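Local atomic coordinates of ornithine carbamoyltransferase (Gloeobacter violaceus, PDB entry 3GD5), a protein that probably catalyses the reversible transfer of the carbamoyl group of carbamoyl phosphate to ornithine, giving citrulline for arginine biosynthesis. Residues 150-155 and 226-231; 31-36 and 40-45; 273-276 and 280-283; 14-17 and 21-24; 200-205 and 211-216. All coordinates share one frame; numbering follows the deposited sequence.

Contact 1: residues 150-155 and 226-231; sequences ENFGRL and AHILYT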
# COMPACT_ATOMS: atom_id res chain seq x y z
N GLU A 150 -38.38 26.63 -0.26
CA GLU A 150 -38.51 27.11 1.11
C GLU A 150 -38.03 28.56 1.26
O GLU A 150 -38.41 29.24 2.21
CB GLU A 150 -37.73 26.23 2.08
CG GLU A 150 -38.15 24.76 2.09
CD GLU A 150 -37.35 23.92 3.09
OE1 GLU A 150 -36.11 24.03 3.09
OE2 GLU A 150 -37.98 23.16 3.86
N ASN A 151 -37.21 29.03 0.32
CA ASN A 151 -36.70 30.40 0.39
C ASN A 151 -37.51 31.44 -0.37
O ASN A 151 -37.56 32.61 0.04
CB ASN A 151 -35.25 30.47 -0.09
CG ASN A 151 -34.25 30.07 0.97
OD1 ASN A 151 -34.06 28.88 1.25
ND2 ASN A 151 -33.61 31.06 1.59
N PHE A 152 -38.15 31.05 -1.47
CA PHE A 152 -38.92 32.00 -2.25
C PHE A 152 -40.41 31.66 -2.34
O PHE A 152 -41.19 32.39 -2.96
CB PHE A 152 -38.35 32.11 -3.67
CG PHE A 152 -36.93 32.61 -3.71
CD1 PHE A 152 -35.86 31.72 -3.70
CD2 PHE A 152 -36.66 33.98 -3.78
CE1 PHE A 152 -34.55 32.18 -3.76
CE2 PHE A 152 -35.35 34.45 -3.84
CZ PHE A 152 -34.29 33.55 -3.83
N GLY A 153 -40.80 30.56 -1.71
CA GLY A 153 -42.20 30.15 -1.74
C GLY A 153 -42.69 29.79 -3.12
O GLY A 153 -43.89 29.69 -3.35
N ARG A 154 -41.76 29.58 -4.05
CA ARG A 154 -42.11 29.22 -5.42
C ARG A 154 -40.86 28.72 -6.15
O ARG A 154 -39.74 28.87 -5.65
CB ARG A 154 -42.67 30.44 -6.16
CG ARG A 154 -41.69 31.61 -6.23
CD ARG A 154 -42.23 32.76 -7.07
NE ARG A 154 -41.34 33.93 -7.04
CZ ARG A 154 -41.09 34.66 -5.96
NH1 ARG A 154 -41.66 34.36 -4.80
NH2 ARG A 154 -40.26 35.70 -6.03
N LEU A 155 -41.05 28.13 -7.32
CA LEU A 155 -39.94 27.63 -8.11
C LEU A 155 -40.00 28.21 -9.52
O LEU A 155 -38.98 28.64 -10.07
CB LEU A 155 -39.97 26.10 -8.19
CG LEU A 155 -39.91 25.33 -6.88
CD1 LEU A 155 -39.94 23.85 -7.19
CD2 LEU A 155 -38.66 25.68 -6.10
N ALA A 226 -30.28 36.63 -11.40
CA ALA A 226 -30.51 35.31 -10.81
C ALA A 226 -30.92 35.44 -9.35
O ALA A 226 -30.45 36.33 -8.64
CB ALA A 226 -29.25 34.45 -10.93
N HIS A 227 -31.80 34.55 -8.90
CA HIS A 227 -32.25 34.54 -7.51
C HIS A 227 -31.40 33.54 -6.74
O HIS A 227 -31.42 33.49 -5.51
CB HIS A 227 -33.71 34.11 -7.43
CG HIS A 227 -34.62 34.88 -8.33
ND1 HIS A 227 -35.19 36.08 -7.96
CD2 HIS A 227 -35.03 34.64 -9.59
CE1 HIS A 227 -35.91 36.54 -8.96
NE2 HIS A 227 -35.84 35.69 -9.96
N ILE A 228 -30.65 32.73 -7.49
CA ILE A 228 -29.82 31.70 -6.91
C ILE A 228 -28.52 31.52 -7.68
O ILE A 228 -28.53 31.28 -8.88
CB ILE A 228 -30.56 30.33 -6.92
CG1 ILE A 228 -31.93 30.46 -6.25
CG2 ILE A 228 -29.73 29.26 -6.21
CD1 ILE A 228 -33.07 29.96 -7.13
N LEU A 229 -27.39 31.67 -6.99
CA LEU A 229 -26.09 31.44 -7.61
C LEU A 229 -25.64 30.08 -7.07
O LEU A 229 -25.59 29.86 -5.86
CB LEU A 229 -25.10 32.54 -7.23
CG LEU A 229 -25.43 33.92 -7.80
CD1 LEU A 229 -24.34 34.90 -7.40
CD2 LEU A 229 -25.55 33.85 -9.32
N TYR A 230 -25.32 29.17 -7.98
CA TYR A 230 -24.93 27.81 -7.61
C TYR A 230 -23.57 27.44 -8.16
O TYR A 230 -23.23 27.77 -9.29
CB TYR A 230 -25.97 26.84 -8.18
CG TYR A 230 -26.01 25.47 -7.54
CD1 TYR A 230 -24.93 24.58 -7.66
CD2 TYR A 230 -27.14 25.04 -6.84
CE1 TYR A 230 -24.99 23.30 -7.11
CE2 TYR A 230 -27.20 23.77 -6.29
CZ TYR A 230 -26.13 22.90 -6.42
OH TYR A 230 -26.20 21.65 -5.83
N THR A 231 -22.78 26.76 -7.34
CA THR A 231 -21.47 26.32 -7.78
C THR A 231 -21.08 25.03 -7.08
O THR A 231 -21.74 24.59 -6.14
CB THR A 231 -20.39 27.39 -7.54
OG1 THR A 231 -19.21 27.03 -8.27
CG2 THR A 231 -20.07 27.51 -6.06
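F152 and H227 bring the two backbones closest, with CA atoms 8.9 Å apart. F152 ends helix 138-152, and G153 leaves the helix with positive phi. H227 directly precedes strand 228-231 of the parallel five-stranded sheet in the Asp/Orn-binding domain. The contact therefore sets the last turn of a helix against the start of a strand in a Rossmann-like alpha/beta fold. No hydrogen bond joins the segments.

The F152 and H227 rings form a T-shaped pair. The imidazole presents its edge to the phenyl face, with centroids 5.8 Å apart and planes at 72°. F152 CG lies anti to its own carbonyl carbon (chi1 -62°), and the ring extends from the helix end across to H227. Its far atom CZ rests 3.7 Å from H227 CB, so the stem of the histidine is packed as well as its ring. I228 adds an apolar touch on the CE1 side. The phenyl also packs on I268 of strand 268-271, while I228 packs back on I148 of helix 138-152. With an alanine here in place of F152 the ring is gone, which is likely to open a gap between helix end and strand and leave the H227 edge without its aromatic partner. Just before the strand, F152 CZ comes within 3.3 Å of H227 O.

Contact 2: residues 31-36 and 40-45; sequences LTLAHQ and GERVAN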
# COMPACT_ATOMS: atom_id res chain seq x y z
N LEU A 31 -41.39 16.50 -4.28
CA LEU A 31 -41.08 17.71 -3.53
C LEU A 31 -42.13 17.98 -2.45
O LEU A 31 -41.80 18.41 -1.34
CB LEU A 31 -40.98 18.91 -4.48
CG LEU A 31 -39.79 18.91 -5.45
CD1 LEU A 31 -39.89 20.09 -6.40
CD2 LEU A 31 -38.49 18.98 -4.66
N THR A 32 -43.39 17.72 -2.77
CA THR A 32 -44.47 17.93 -1.81
C THR A 32 -44.35 16.92 -0.68
O THR A 32 -44.50 17.26 0.50
CB THR A 32 -45.87 17.80 -2.49
OG1 THR A 32 -46.04 18.85 -3.46
CG2 THR A 32 -46.98 17.89 -1.46
N LEU A 33 -44.08 15.67 -1.04
CA LEU A 33 -43.93 14.62 -0.03
C LEU A 33 -42.78 14.97 0.92
O LEU A 33 -42.91 14.85 2.14
CB LEU A 33 -43.66 13.28 -0.71
CG LEU A 33 -43.44 12.10 0.24
CD1 LEU A 33 -44.65 11.93 1.13
CD2 LEU A 33 -43.16 10.83 -0.56
N ALA A 34 -41.66 15.40 0.36
CA ALA A 34 -40.51 15.76 1.18
C ALA A 34 -40.90 16.86 2.17
O ALA A 34 -40.61 16.76 3.37
CB ALA A 34 -39.37 16.23 0.29
N HIS A 35 -41.56 17.90 1.67
CA HIS A 35 -41.98 19.00 2.54
C HIS A 35 -42.93 18.54 3.64
O HIS A 35 -42.77 18.88 4.80
CB HIS A 35 -42.67 20.10 1.72
CG HIS A 35 -43.33 21.14 2.56
ND1 HIS A 35 -42.63 22.00 3.39
CD2 HIS A 35 -44.64 21.46 2.73
CE1 HIS A 35 -43.47 22.79 4.02
NE2 HIS A 35 -44.70 22.49 3.64
N GLN A 36 -43.93 17.75 3.26
CA GLN A 36 -44.90 17.26 4.23
C GLN A 36 -44.19 16.42 5.28
O GLN A 36 -44.48 16.52 6.47
CB GLN A 36 -45.97 16.42 3.54
CG GLN A 36 -46.67 17.13 2.41
CD GLN A 36 -47.72 16.26 1.75
OE1 GLN A 36 -47.44 15.12 1.37
NE2 GLN A 36 -48.93 16.79 1.62
N GLY A 40 -43.88 17.27 9.25
CA GLY A 40 -44.70 16.39 10.06
C GLY A 40 -46.16 16.44 9.65
O GLY A 40 -47.03 15.99 10.40
N GLU A 41 -46.43 16.99 8.47
CA GLU A 41 -47.78 17.08 7.94
C GLU A 41 -48.11 15.76 7.27
O GLU A 41 -49.19 15.57 6.71
CB GLU A 41 -47.87 18.21 6.91
CG GLU A 41 -47.69 19.60 7.47
CD GLU A 41 -47.45 20.62 6.38
OE1 GLU A 41 -48.09 20.50 5.31
OE2 GLU A 41 -46.64 21.55 6.58
N ARG A 42 -47.15 14.85 7.33
CA ARG A 42 -47.29 13.54 6.71
C ARG A 42 -46.36 12.59 7.47
O ARG A 42 -45.44 13.03 8.15
CB ARG A 42 -46.87 13.62 5.24
CG ARG A 42 -47.28 12.44 4.38
CD ARG A 42 -48.77 12.44 4.09
NE ARG A 42 -49.13 11.42 3.10
CZ ARG A 42 -48.92 11.52 1.79
NH1 ARG A 42 -48.35 12.61 1.28
NH2 ARG A 42 -49.27 10.53 0.97
N VAL A 43 -46.62 11.29 7.36
CA VAL A 43 -45.79 10.30 8.04
C VAL A 43 -45.69 9.03 7.21
O VAL A 43 -46.70 8.42 6.89
CB VAL A 43 -46.35 9.95 9.43
CG1 VAL A 43 -45.54 8.82 10.04
CG2 VAL A 43 -46.30 11.17 10.33
N ALA A 44 -44.47 8.65 6.86
CA ALA A 44 -44.22 7.44 6.09
C ALA A 44 -43.55 6.41 7.00
O ALA A 44 -43.17 6.72 8.13
CB ALA A 44 -43.33 7.74 4.90
N ASN A 45 -43.40 5.19 6.50
CA ASN A 45 -42.78 4.15 7.31
C ASN A 45 -42.34 2.97 6.46
O ASN A 45 -43.13 2.41 5.71
CB ASN A 45 -43.77 3.68 8.38
CG ASN A 45 -43.33 2.41 9.05
OD1 ASN A 45 -43.41 1.33 8.47
ND2 ASN A 45 -42.86 2.54 10.28
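Q36 and R42 meet with their flat ends turned almost perpendicular, the amide and guanidinium planes 89° apart. Q36 OE1 lies at the guanidinium edge, in its plane, and takes a weak hydrogen bond from R42 NH1 (2.7 Å). The bond is well bent. R42 turns sharply at chi2 (73°). The bend carries the guanidinium to Q36 OE1, the two chains crossing obliquely. Nearer the backbone, R42 CB lies 3.4 Å from Q36 CB. L33 comes from one turn earlier in the helix. Its CD1 lies 3.8 Å from R42 NH1, and the two side chains cross at about a right angle.

H35 and E41 form a looser pair at the surface. The imidazole and carboxylate planes stand 87° apart, and H35 NE2 is 3.6 Å from E41 OE2.

The backbone frame is a Schellman motif at the end of helix 24-39. G40 is its C' residue, with positive phi. Its 6-to-1 bond runs from E41 N to Q36 O, at 2.8 Å, beside G40 N to L37 O. E41 CB lies 3.8 Å from Q36 O.

L33 also packs on helix 293-312, as does A34, which meets helix 138-152 too. The polar pairs described here lie at the surface, away from the substrate-binding residues. Their chemistry implies an uneven hold on the chain. The backbone bond to Q36 O is probably the main one. The weak, bent Q36-R42 bond and the more distant H35-E41 pair probably add less.

Contact 3: residues 273-276 and 280-283; sequences LPAH and EITD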
# COMPACT_ATOMS: atom_id res chain seq x y z
N LEU A 273 -21.38 21.08 -1.81
CA LEU A 273 -20.28 20.63 -0.93
C LEU A 273 -19.54 19.37 -1.40
O LEU A 273 -20.08 18.58 -2.17
CB LEU A 273 -20.80 20.42 0.50
CG LEU A 273 -21.38 21.66 1.19
CD1 LEU A 273 -21.89 21.29 2.57
CD2 LEU A 273 -20.32 22.75 1.29
N PRO A 274 -18.28 19.18 -0.95
CA PRO A 274 -17.52 20.05 -0.05
C PRO A 274 -17.09 21.28 -0.81
O PRO A 274 -17.15 21.30 -2.04
CB PRO A 274 -16.33 19.17 0.35
CG PRO A 274 -16.08 18.37 -0.89
CD PRO A 274 -17.50 17.97 -1.30
N ALA A 275 -16.65 22.30 -0.09
CA ALA A 275 -16.22 23.54 -0.74
C ALA A 275 -14.72 23.82 -0.60
O ALA A 275 -14.10 23.47 0.41
CB ALA A 275 -17.00 24.72 -0.16
N HIS A 276 -14.14 24.43 -1.63
CA HIS A 276 -12.73 24.80 -1.60
C HIS A 276 -12.68 26.33 -1.54
O HIS A 276 -12.64 26.99 -2.58
CB HIS A 276 -11.99 24.32 -2.85
CG HIS A 276 -12.04 22.84 -3.07
ND1 HIS A 276 -12.05 21.94 -2.03
CD2 HIS A 276 -12.09 22.10 -4.20
CE1 HIS A 276 -12.11 20.71 -2.51
NE2 HIS A 276 -12.13 20.78 -3.83
N GLU A 280 -13.83 28.06 -6.02
CA GLU A 280 -15.16 28.25 -6.57
C GLU A 280 -16.02 29.18 -5.72
O GLU A 280 -17.05 29.66 -6.19
CB GLU A 280 -15.87 26.91 -6.76
CG GLU A 280 -16.39 26.28 -5.47
CD GLU A 280 -15.32 25.52 -4.69
OE1 GLU A 280 -14.17 25.41 -5.16
OE2 GLU A 280 -15.64 25.03 -3.59
N ILE A 281 -15.60 29.43 -4.48
CA ILE A 281 -16.32 30.34 -3.59
C ILE A 281 -15.39 30.96 -2.56
O ILE A 281 -14.35 30.40 -2.24
CB ILE A 281 -17.47 29.67 -2.82
CG1 ILE A 281 -17.20 28.18 -2.66
CG2 ILE A 281 -18.79 29.97 -3.48
CD1 ILE A 281 -16.04 27.89 -1.74
N THR A 282 -15.79 32.11 -2.03
CA THR A 282 -14.98 32.77 -1.02
C THR A 282 -15.56 32.46 0.35
O THR A 282 -16.76 32.18 0.49
CB THR A 282 -14.96 34.31 -1.22
OG1 THR A 282 -16.28 34.84 -1.06
CG2 THR A 282 -14.47 34.66 -2.62
N ASP A 283 -14.71 32.49 1.37
CA ASP A 283 -15.16 32.22 2.72
C ASP A 283 -16.26 33.22 3.06
O ASP A 283 -17.28 32.87 3.66
CB ASP A 283 -14.00 32.38 3.69
CG ASP A 283 -14.40 32.06 5.13
OD1 ASP A 283 -14.79 30.90 5.40
OD2 ASP A 283 -14.35 32.97 5.98
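P274, after a cis peptide bond, brings its O within 4.3 Å of E280 OE2. It stays at the margin of the contact. P274 also packs on R61, which binds carbamoyl phosphate by similarity, and on E91 of the second subunit.

A275 is the first residue to be properly covered. Its CB lies 3.7 Å from I281 CD1, an apolar touch between buried groups, and its CA is close to E280 OE2. I281 CD1 also meets the carbonyl O of H276.

H271 to P274 form the HCLP motif of ornithine carbamoyltransferases, which begins at the end of strand 268-271. By similarity its C272 and L273 bind carbamoyl phosphate. The contact thus folds the chain just after that motif back on itself.

H276 gives its backbone N to E280 OE2 in a hydrogen bond that is, as modelled, nearly straight (174°) and very short (2.5 Å), though OE2 is not surely placed. E280 reaches this point by bending: CG sits between the backbone N and the carbonyl carbon (chi1 75°), and the chain turns again at chi2. The planes of the H276 ring and the carboxylate are 77° apart, with E280 OE1 3.4 Å from H276 CB. A leucine in place of E280 would carry no acceptor and would probably leave the backbone N-H of H276 without its mate. Beyond I281, T282 OG1 caps helix 283-287 by binding V285 N, and D283 forms a salt bridge with R277.

Contact 4: residues 14-17 and 21-24; sequences PDLL and DLDE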
# COMPACT_ATOMS: atom_id res chain seq x y z
N PRO A 14 -40.03 2.59 -11.18
CA PRO A 14 -39.36 1.77 -10.17
C PRO A 14 -38.08 2.40 -9.60
O PRO A 14 -37.84 2.33 -8.39
CB PRO A 14 -39.06 0.47 -10.91
CG PRO A 14 -40.17 0.40 -11.92
CD PRO A 14 -40.25 1.82 -12.42
N ASP A 15 -37.28 3.01 -10.47
CA ASP A 15 -36.01 3.60 -10.06
C ASP A 15 -35.88 5.11 -10.23
O ASP A 15 -36.72 5.76 -10.85
CB ASP A 15 -34.88 2.93 -10.85
CG ASP A 15 -35.05 1.43 -10.97
OD1 ASP A 15 -35.06 0.74 -9.93
OD2 ASP A 15 -35.19 0.93 -12.11
N LEU A 16 -34.81 5.66 -9.67
CA LEU A 16 -34.47 7.07 -9.79
C LEU A 16 -33.00 7.08 -10.14
O LEU A 16 -32.15 7.29 -9.28
CB LEU A 16 -34.70 7.85 -8.49
CG LEU A 16 -34.17 9.29 -8.57
CD1 LEU A 16 -34.82 10.02 -9.75
CD2 LEU A 16 -34.43 10.04 -7.28
N LEU A 17 -32.71 6.83 -11.42
CA LEU A 17 -31.35 6.77 -11.95
C LEU A 17 -30.92 8.12 -12.49
O LEU A 17 -29.75 8.49 -12.42
CB LEU A 17 -31.29 5.76 -13.09
CG LEU A 17 -31.12 4.29 -12.74
CD1 LEU A 17 -31.90 3.96 -11.49
CD2 LEU A 17 -31.55 3.43 -13.92
N ASP A 21 -36.17 10.70 -14.82
CA ASP A 21 -37.00 9.52 -14.61
C ASP A 21 -38.30 10.00 -14.01
O ASP A 21 -39.24 9.24 -13.82
CB ASP A 21 -36.33 8.53 -13.65
CG ASP A 21 -35.17 7.80 -14.28
OD1 ASP A 21 -34.96 7.96 -15.50
OD2 ASP A 21 -34.47 7.06 -13.56
N LEU A 22 -38.33 11.29 -13.69
CA LEU A 22 -39.50 11.91 -13.10
C LEU A 22 -39.97 12.97 -14.07
O LEU A 22 -39.18 13.82 -14.48
CB LEU A 22 -39.14 12.61 -11.79
CG LEU A 22 -38.53 11.84 -10.62
CD1 LEU A 22 -37.82 12.82 -9.70
CD2 LEU A 22 -39.60 11.07 -9.87
N ASP A 23 -41.23 12.92 -14.47
CA ASP A 23 -41.74 13.96 -15.36
C ASP A 23 -42.05 15.14 -14.43
O ASP A 23 -41.85 15.04 -13.21
CB ASP A 23 -43.00 13.50 -16.11
CG ASP A 23 -44.11 13.00 -15.20
OD1 ASP A 23 -44.40 13.65 -14.17
OD2 ASP A 23 -44.71 11.95 -15.53
N GLU A 24 -42.54 16.25 -14.98
CA GLU A 24 -42.85 17.41 -14.15
C GLU A 24 -43.78 17.07 -13.00
O GLU A 24 -43.59 17.53 -11.88
CB GLU A 24 -43.48 18.52 -14.99
CG GLU A 24 -42.66 18.97 -16.19
CD GLU A 24 -42.79 18.04 -17.38
OE1 GLU A 24 -42.17 18.32 -18.42
OE2 GLU A 24 -43.50 17.02 -17.27
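The N-terminal loop that leads into helix 24-39 folds back on itself here, with D21 and L22 returning against L16 and L17. One hydrogen bond crosses between the segments. L17 N gives its hydrogen to D21 OD2 at 2.8 Å, with an N-H...O angle of 152°. The donor meets OD2 on the anti side of the carboxylate and 28° out of its plane. D21 CG is anti to its own carbonyl carbon (chi1 -73°), and this directs the acid across the turn. The same OD2 also accepts from S18 N. One oxygen thus grips two successive backbone N-H groups and fixes the path of the bend. L17 CB lies beside it, 3.5 Å from D21 OD2.

Next to this polar link is an apolar one. L16 and L22 meet by their CD1 atoms at 4.1 Å, both residues being buried.

D23 OD1 then binds Q26 N as the N-cap of helix 24-39. At the other end, D15 OD1 accepts from V128 N, and the backbone of L16 bonds to V128 and N130 of strand 128-130. L16 also lies near P138, which binds carbamoyl phosphate by similarity. The loop is thus held between that strand and several helices: L17 packs on helix 114-124, L16 on helix 293-312 and L22 on helix 24-39.

Contact 5: residues 200-205 and 211-216; sequences ARASEI and AEVQIL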
# COMPACT_ATOMS: atom_id res chain seq x y z
N ALA A 200 -29.92 19.79 -24.37
CA ALA A 200 -30.96 19.68 -25.38
C ALA A 200 -32.25 19.17 -24.73
O ALA A 200 -33.33 19.71 -24.98
CB ALA A 200 -30.52 18.72 -26.48
N ARG A 201 -32.12 18.13 -23.92
CA ARG A 201 -33.26 17.53 -23.23
C ARG A 201 -33.85 18.49 -22.20
O ARG A 201 -35.03 18.44 -21.90
CB ARG A 201 -32.84 16.23 -22.55
CG ARG A 201 -33.86 15.65 -21.57
CD ARG A 201 -35.22 15.45 -22.22
NE ARG A 201 -36.20 14.94 -21.26
CZ ARG A 201 -37.51 14.91 -21.48
NH1 ARG A 201 -38.34 14.43 -20.56
NH2 ARG A 201 -38.00 15.38 -22.63
N ALA A 202 -33.00 19.36 -21.65
CA ALA A 202 -33.46 20.34 -20.66
C ALA A 202 -34.27 21.42 -21.37
O ALA A 202 -35.31 21.86 -20.87
CB ALA A 202 -32.27 20.96 -19.93
N SER A 203 -33.79 21.86 -22.53
CA SER A 203 -34.48 22.88 -23.32
C SER A 203 -35.84 22.37 -23.76
O SER A 203 -36.84 23.08 -23.66
CB SER A 203 -33.65 23.27 -24.54
OG SER A 203 -32.42 23.84 -24.15
N GLU A 204 -35.87 21.14 -24.26
CA GLU A 204 -37.12 20.52 -24.69
C GLU A 204 -38.15 20.58 -23.56
O GLU A 204 -39.31 20.90 -23.79
CB GLU A 204 -36.87 19.06 -25.09
CG GLU A 204 -38.13 18.28 -25.46
CD GLU A 204 -37.86 16.81 -25.71
OE1 GLU A 204 -38.83 16.06 -25.98
OE2 GLU A 204 -36.69 16.39 -25.63
N ILE A 205 -37.71 20.26 -22.35
CA ILE A 205 -38.58 20.28 -21.19
C ILE A 205 -39.03 21.70 -20.88
O ILE A 205 -40.20 21.94 -20.56
CB ILE A 205 -37.87 19.75 -19.93
CG1 ILE A 205 -37.47 18.28 -20.12
CG2 ILE A 205 -38.78 19.90 -18.70
CD1 ILE A 205 -38.64 17.35 -20.16
N ALA A 211 -39.68 27.92 -19.14
CA ALA A 211 -38.43 28.36 -18.54
C ALA A 211 -37.40 28.44 -19.66
O ALA A 211 -37.57 27.81 -20.69
CB ALA A 211 -37.97 27.36 -17.48
N GLU A 212 -36.35 29.22 -19.47
CA GLU A 212 -35.34 29.31 -20.50
C GLU A 212 -34.04 28.67 -20.02
O GLU A 212 -33.68 28.79 -18.85
CB GLU A 212 -35.10 30.76 -20.93
CG GLU A 212 -34.32 31.61 -19.96
CD GLU A 212 -33.92 32.95 -20.56
OE1 GLU A 212 -33.46 32.97 -21.72
OE2 GLU A 212 -34.05 33.98 -19.86
N VAL A 213 -33.35 27.99 -20.93
CA VAL A 213 -32.10 27.31 -20.63
C VAL A 213 -30.96 27.93 -21.43
O VAL A 213 -31.06 28.08 -22.65
CB VAL A 213 -32.20 25.81 -20.98
CG1 VAL A 213 -30.83 25.15 -20.84
CG2 VAL A 213 -33.22 25.14 -20.08
N GLN A 214 -29.87 28.26 -20.75
CA GLN A 214 -28.73 28.87 -21.41
C GLN A 214 -27.38 28.30 -20.99
O GLN A 214 -27.08 28.21 -19.80
CB GLN A 214 -28.71 30.37 -21.14
CG GLN A 214 -29.88 31.13 -21.72
CD GLN A 214 -29.93 32.54 -21.20
OE1 GLN A 214 -30.31 32.78 -20.05
NE2 GLN A 214 -29.51 33.50 -22.03
N ILE A 215 -26.57 27.93 -21.98
CA ILE A 215 -25.24 27.42 -21.72
C ILE A 215 -24.31 28.54 -22.18
O ILE A 215 -24.09 28.74 -23.37
CB ILE A 215 -24.96 26.11 -22.51
CG1 ILE A 215 -23.46 25.78 -22.47
CG2 ILE A 215 -25.43 26.26 -23.95
CD1 ILE A 215 -22.84 25.80 -21.08
N LEU A 216 -23.79 29.27 -21.21
CA LEU A 216 -22.93 30.41 -21.48
C LEU A 216 -21.48 30.22 -21.06
O LEU A 216 -21.12 29.23 -20.42
CB LEU A 216 -23.48 31.64 -20.76
CG LEU A 216 -25.00 31.86 -20.81
CD1 LEU A 216 -25.35 33.12 -20.04
CD2 LEU A 216 -25.47 31.97 -22.25
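V213 lays its isopropyl group against A202 and the hydroxyl of S203. It is the one residue of strand 213-216 that carries the contact, and its CA is 5.7 Å from that of S203. CG1 is anti to the backbone N (chi1 173°), and this places the two methyls differently. CG2 faces A202, 4.0 Å from A202 O and 4.3 Å from A202 CB. CG1 lies nearer S203, with S203 OG at 3.9 Å. The hydroxyl oxygen is closest to the branch point, 3.7 Å from V213 CB.

These are van der Waals touches, and no hydrogen bond crosses between the segments. S203 OG instead bonds to S199 O, one turn back in its own helix. That bond occupies the polar group within the helix while its flank rests on the valine. The small side chains of A202 and S203 probably let the helix lie close to the strand.

The contact belongs to the beta-alpha-beta unit of strand 183-187, helix 196-209 and strand 213-216. It lies away from the substrate-binding residues. Strand 213-216 is the outermost strand at its end of the five-stranded sheet within this chain, and it bonds through its backbone to strand 183-187. Its V213 also touches I184 there. On the helix side, A202 also packs on L174 of helix 168-180, the neighbouring helix.

How the contacts relate
Contact 4 comes first along the chain and contact 2 second, at the two ends of helix 24-39, their centres 18 Å apart. Both lie in the carbamoyl phosphate-binding domain. Contact 1 closes a long loop in which contact 5 is nested, and both reach the five-stranded parallel sheet. Contact 3 follows in the Asp/Orn-binding domain. Some contacts touch: L155 of contact 1 meets L31 of contact 2, T231 meets E280 and I281 of contact 3, and E24 of contact 4 meets I205 of contact 5. Contacts 3 and 4 lie on opposite sides of the chain's centre, about 30 Å apart between centres. The E24-I205 touch thus joins the two domains.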